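Local atomic coordinates of exonuclease mut-7 homolog (Aedes aegypti, PDB entry 7JW2), a protein that probably trims the 3' ends of Argonaute-bound microRNAs as a magnesium-dependent 3'-5' exoribonuclease, this chain being its exonuclease domain. Residues L25-L28 with C29-M33; Q70-P73 with L74-A77. All blocks are in the same frame, centred on the assembly; numbering follows the deposited sequence.

Interaction 1. Residues L25-L28 with C29-M33; sequences LSDL and CRQSM
Cys29 N reaches back to Leu25 O at 2.9 Å, the last i to i+4 bond of helix 18-28, after which the backbone tightens: Arg30 N bonds Asp27 O, and Gln31 N bonds Leu28 O at 3.1 Å across a type I beta turn running from Leu28 to Gln31. A water bridges the same turn, 2.6 Å from Leu28 O and 2.8 Å from Gln31 O. The side chains add one more clasp over the helix end. Gln31 NE2 donates to Asp27 OD1 at 2.8 Å in a nearly straight bond (163°), meeting the syn side of the carboxylate while the oxygen lies in the amide plane of Gln31. The two flat groups are steeply turned against each other. A bend at chi2 (-81°) folds the Gln31 chain back toward the helix, with CG 3.5 Å from Asp27 O. The other carboxylate oxygen, Asp27 OD2, is hydrogen-bonded to Tyr62 OH. Cys29 projects on a different side: its sulfur lies between the backbone N and the carbonyl carbon (chi1 76°), bringing SG to 3.5 Å from Leu25 O. Next to it the second subunit arrives, where Asp19 of that subunit forms a salt bridge with Arg30 NH1 and takes a hydrogen bond from Ser26 OG through its backbone oxygen. With one oxygen held by an amide and the other by a phenol, the Asp27 carboxylate is fixed in rotation by neutral partners, which links the closing turn of the helix to the neighbouring Tyr62.

Interaction 2. Residues Q70-P73 with L74-A77; sequences QLEP and LDWA
One face of the Trp76 indole carries Leu71 CD1, 3.5 Å above the plane and displaced toward the rim, while water 2 sits in plane at the edge, accepting from NE1 at 3.0 Å. The same water donates to Leu71 O at 2.8 Å, so the pyrrole edge is tied to the backbone of the residue whose methyl group rests on the ring. Leu71 crosses the indole at about a right angle, with CD1 3.6 Å from Trp76 CZ2 and CB the same distance from NE1. Its second branch turns to another neighbour: CD2 lies against Asp75 CB. The Trp76 ring also meets that of Phe110, the planes inclined at about 50°, and Ile64 of strand 61-65 touches both Leu71 and Trp76. Asp75 folds back over the start of the helix, CG set beside its own backbone N (chi1 -55°), and OD2 accepts from Glu72 N at 2.9 Å in an almost linear bond (172°) on the anti side of the carboxylate. That oxygen also forms a salt bridge with Lys18. Glu72 OE2 lies 4.3 Å from Asp75 OD2, but Lys18 bridges to both, which would offset the repulsion between the like charges; Glu72 OE1 pairs with Lys81 of the second subunit. Along the backbone, Glu72 O accepts from Trp76 N and, more weakly, from Asp75 N, and Pro73 O takes Ala77 N at 2.8 Å. Glu72 is thus the N-cap of helix 73-84, followed by a proline at N1, and its N-H is held by the Asp75 carboxylate at N3, the backbone-to-side-chain half of a capping box.

How the interactions relate
From the N terminus, helix 18-28 ends in interaction 1, whose turn leads the chain into strand 33-40. Two further strands, 50-56 and 61-65, and the short helix 66-69 follow before interaction 2 starts helix 73-84. The contacts are therefore in series, neither nested nor crossed, one ending a helix and the other beginning one. Their centres are 18 Å apart and their nearest atoms about 6 Å, yet the two helices bind them together: Leu25 and Leu28 pack on helix 73-84, while Leu71, Leu74 and Asp75 touch helix 18-28. Both contacts also reach the second subunit, placing these helix ends at the interface between the two subunits of the assembly.

Interaction 1. Residues L25-L28 with C29-M33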
loop_
_atom_site.group_PDB
_atom_site.type_symbol
_atom_site.label_atom_id
_atom_site.label_comp_id
_atom_site.label_asym_id
_atom_site.label_seq_id
_atom_site.Cartn_x
_atom_site.Cartn_y
_atom_site.Cartn_z
ATOM N N LEU A 25 -1.545 3.692 -3.469
ATOM C CA LEU A 25 -1.500 4.306 -2.144
ATOM C C LEU A 25 -0.091 4.773 -1.812
ATOM O O LEU A 25 0.096 5.828 -1.201
ATOM C CB LEU A 25 -1.999 3.325 -1.081
ATOM C CG LEU A 25 -2.376 3.958 0.264
ATOM C CD1 LEU A 25 -3.512 4.963 0.040
ATOM C CD2 LEU A 25 -2.813 2.901 1.268
ATOM N N SER A 26 0.916 4.004 -2.219
ATOM C CA SER A 26 2.302 4.389 -1.976
ATOM C C SER A 26 2.617 5.753 -2.578
ATOM O O SER A 26 3.289 6.579 -1.945
ATOM C CB SER A 26 3.236 3.325 -2.550
ATOM O OG SER A 26 4.585 3.741 -2.467
ATOM N N ASP A 27 2.142 6.007 -3.799
ATOM C CA ASP A 27 2.341 7.308 -4.433
ATOM C C ASP A 27 1.502 8.379 -3.745
ATOM O O ASP A 27 2.022 9.427 -3.337
ATOM C CB ASP A 27 1.990 7.199 -5.922
ATOM C CG ASP A 27 2.059 8.531 -6.657
ATOM O OD1 ASP A 27 2.680 9.489 -6.147
ATOM O OD2 ASP A 27 1.496 8.617 -7.771
ATOM N N LEU A 28 0.208 8.118 -3.564
ATOM C CA LEU A 28 -0.706 9.172 -3.133
ATOM C C LEU A 28 -0.457 9.619 -1.702
ATOM O O LEU A 28 -0.695 10.793 -1.378
ATOM C CB LEU A 28 -2.156 8.719 -3.271
ATOM C CG LEU A 28 -2.589 8.441 -4.698
ATOM C CD1 LEU A 28 -4.070 8.085 -4.720
ATOM C CD2 LEU A 28 -2.332 9.633 -5.610
ATOM N N CYS A 29 -0.004 8.717 -0.826
ATOM C CA CYS A 29 0.173 9.112 0.565
ATOM C C CYS A 29 1.279 10.143 0.751
ATOM O O CYS A 29 1.357 10.734 1.830
ATOM C CB CYS A 29 0.432 7.890 1.445
ATOM S SG CYS A 29 2.083 7.211 1.326
ATOM N N ARG A 30 2.116 10.396 -0.257
ATOM C CA ARG A 30 3.123 11.452 -0.143
ATOM C C ARG A 30 2.804 12.694 -0.956
ATOM O O ARG A 30 3.596 13.639 -0.952
ATOM C CB ARG A 30 4.495 10.934 -0.559
ATOM C CG ARG A 30 4.946 9.764 0.269
ATOM C CD ARG A 30 5.063 10.085 1.767
ATOM N NE ARG A 30 5.881 11.256 2.079
ATOM C CZ ARG A 30 7.198 11.220 2.266
ATOM N NH1 ARG A 30 7.853 10.070 2.163
ATOM N NH2 ARG A 30 7.862 12.329 2.560
ATOM N N GLN A 31 1.679 12.730 -1.644
ATOM C CA GLN A 31 1.343 13.904 -2.423
ATOM C C GLN A 31 0.752 14.992 -1.542
ATOM O O GLN A 31 0.174 14.731 -0.484
ATOM C CB GLN A 31 0.325 13.545 -3.506
ATOM C CG GLN A 31 0.815 12.520 -4.511
ATOM C CD GLN A 31 1.675 13.126 -5.593
ATOM O OE1 GLN A 31 1.668 14.349 -5.801
ATOM N NE2 GLN A 31 2.422 12.283 -6.296
ATOM N N SER A 32 0.886 16.236 -2.010
ATOM C CA SER A 32 0.292 17.380 -1.334
ATOM C C SER A 32 -0.960 17.901 -2.018
ATOM O O SER A 32 -1.693 18.690 -1.407
ATOM C CB SER A 32 1.298 18.532 -1.225
ATOM O OG SER A 32 2.330 18.154 -0.343
ATOM N N MET A 33 -1.242 17.456 -3.242
ATOM C CA MET A 33 -2.440 17.881 -3.956
ATOM C C MET A 33 -2.903 16.745 -4.858
ATOM O O MET A 33 -2.105 16.216 -5.641
ATOM C CB MET A 33 -2.187 19.150 -4.779
ATOM C CG MET A 33 -3.433 19.633 -5.498
ATOM S SD MET A 33 -3.336 21.277 -6.232
ATOM C CE MET A 33 -1.884 21.073 -7.215
HETATM O O HOH W 1 -0.994 12.414 0.622
#

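Interaction 2. Residues Q70-P73 with L74-A77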
loop_
_atom_site.group_PDB
_atom_site.type_symbol
_atom_site.label_atom_id
_atom_site.label_comp_id
_atom_site.label_asym_id
_atom_site.label_seq_id
_atom_site.Cartn_x
_atom_site.Cartn_y
_atom_site.Cartn_z
ATOM N N GLN A 70 -12.573 -5.856 -5.947
ATOM C CA GLN A 70 -12.937 -6.646 -4.756
ATOM C C GLN A 70 -12.215 -6.152 -3.496
ATOM O O GLN A 70 -11.706 -6.936 -2.692
ATOM C CB GLN A 70 -12.672 -8.139 -4.983
ATOM C CG GLN A 70 -13.369 -8.727 -6.206
ATOM C CD GLN A 70 -13.133 -10.220 -6.344
ATOM O OE1 GLN A 70 -13.736 -11.021 -5.628
ATOM N NE2 GLN A 70 -12.251 -10.602 -7.264
ATOM N N LEU A 71 -12.199 -4.841 -3.305
ATOM C CA LEU A 71 -11.578 -4.240 -2.132
ATOM C C LEU A 71 -12.455 -4.425 -0.891
ATOM O O LEU A 71 -13.686 -4.450 -0.971
ATOM C CB LEU A 71 -11.324 -2.761 -2.404
ATOM C CG LEU A 71 -10.340 -2.546 -3.558
ATOM C CD1 LEU A 71 -10.461 -1.130 -4.118
ATOM C CD2 LEU A 71 -8.917 -2.819 -3.112
ATOM N N GLU A 72 -11.807 -4.551 0.257
ATOM C CA GLU A 72 -12.435 -4.864 1.535
ATOM C C GLU A 72 -12.397 -3.660 2.473
ATOM O O GLU A 72 -11.751 -2.652 2.170
ATOM C CB GLU A 72 -11.729 -6.070 2.166
ATOM C CG GLU A 72 -12.149 -7.369 1.508
ATOM C CD GLU A 72 -11.067 -8.404 1.558
ATOM O OE1 GLU A 72 -10.984 -9.118 2.575
ATOM O OE2 GLU A 72 -10.291 -8.490 0.584
ATOM N N PRO A 73 -13.106 -3.711 3.617
ATOM C CA PRO A 73 -13.138 -2.528 4.500
ATOM C C PRO A 73 -11.768 -1.987 4.875
ATOM O O PRO A 73 -11.612 -0.766 4.907
ATOM C CB PRO A 73 -13.906 -3.039 5.726
ATOM C CG PRO A 73 -14.853 -4.025 5.152
ATOM C CD PRO A 73 -14.040 -4.752 4.098
ATOM N N LEU A 74 -10.770 -2.848 5.124
ATOM C CA LEU A 74 -9.432 -2.356 5.452
ATOM C C LEU A 74 -8.855 -1.526 4.310
ATOM O O LEU A 74 -8.190 -0.512 4.552
ATOM C CB LEU A 74 -8.509 -3.535 5.782
ATOM C CG LEU A 74 -7.013 -3.316 6.068
ATOM C CD1 LEU A 74 -6.161 -3.141 4.812
ATOM C CD2 LEU A 74 -6.816 -2.172 7.011
ATOM N N ASP A 75 -9.076 -1.953 3.064
ATOM C CA ASP A 75 -8.514 -1.228 1.925
ATOM C C ASP A 75 -9.129 0.160 1.803
ATOM O O ASP A 75 -8.414 1.165 1.635
ATOM C CB ASP A 75 -8.732 -2.036 0.635
ATOM C CG ASP A 75 -8.169 -3.444 0.723
ATOM O OD1 ASP A 75 -7.006 -3.627 1.141
ATOM O OD2 ASP A 75 -8.896 -4.403 0.366
ATOM N N TRP A 76 -10.458 0.247 1.908
ATOM C CA TRP A 76 -11.123 1.544 1.840
ATOM C C TRP A 76 -10.765 2.411 3.037
ATOM O O TRP A 76 -10.569 3.619 2.895
ATOM C CB TRP A 76 -12.641 1.367 1.735
ATOM C CG TRP A 76 -13.054 0.776 0.420
ATOM C CD1 TRP A 76 -13.662 -0.431 0.210
ATOM C CD2 TRP A 76 -12.867 1.365 -0.872
ATOM N NE1 TRP A 76 -13.877 -0.620 -1.141
ATOM C CE2 TRP A 76 -13.391 0.466 -1.822
ATOM C CE3 TRP A 76 -12.311 2.571 -1.316
ATOM C CZ2 TRP A 76 -13.373 0.737 -3.188
ATOM C CZ3 TRP A 76 -12.297 2.836 -2.672
ATOM C CH2 TRP A 76 -12.822 1.919 -3.592
ATOM N N ALA A 77 -10.645 1.814 4.223
ATOM C CA ALA A 77 -10.242 2.601 5.376
ATOM C C ALA A 77 -8.835 3.152 5.194
ATOM O O ALA A 77 -8.537 4.269 5.640
ATOM C CB ALA A 77 -10.339 1.743 6.638
HETATM O O HOH W 2 -15.168 -2.824 -2.635
#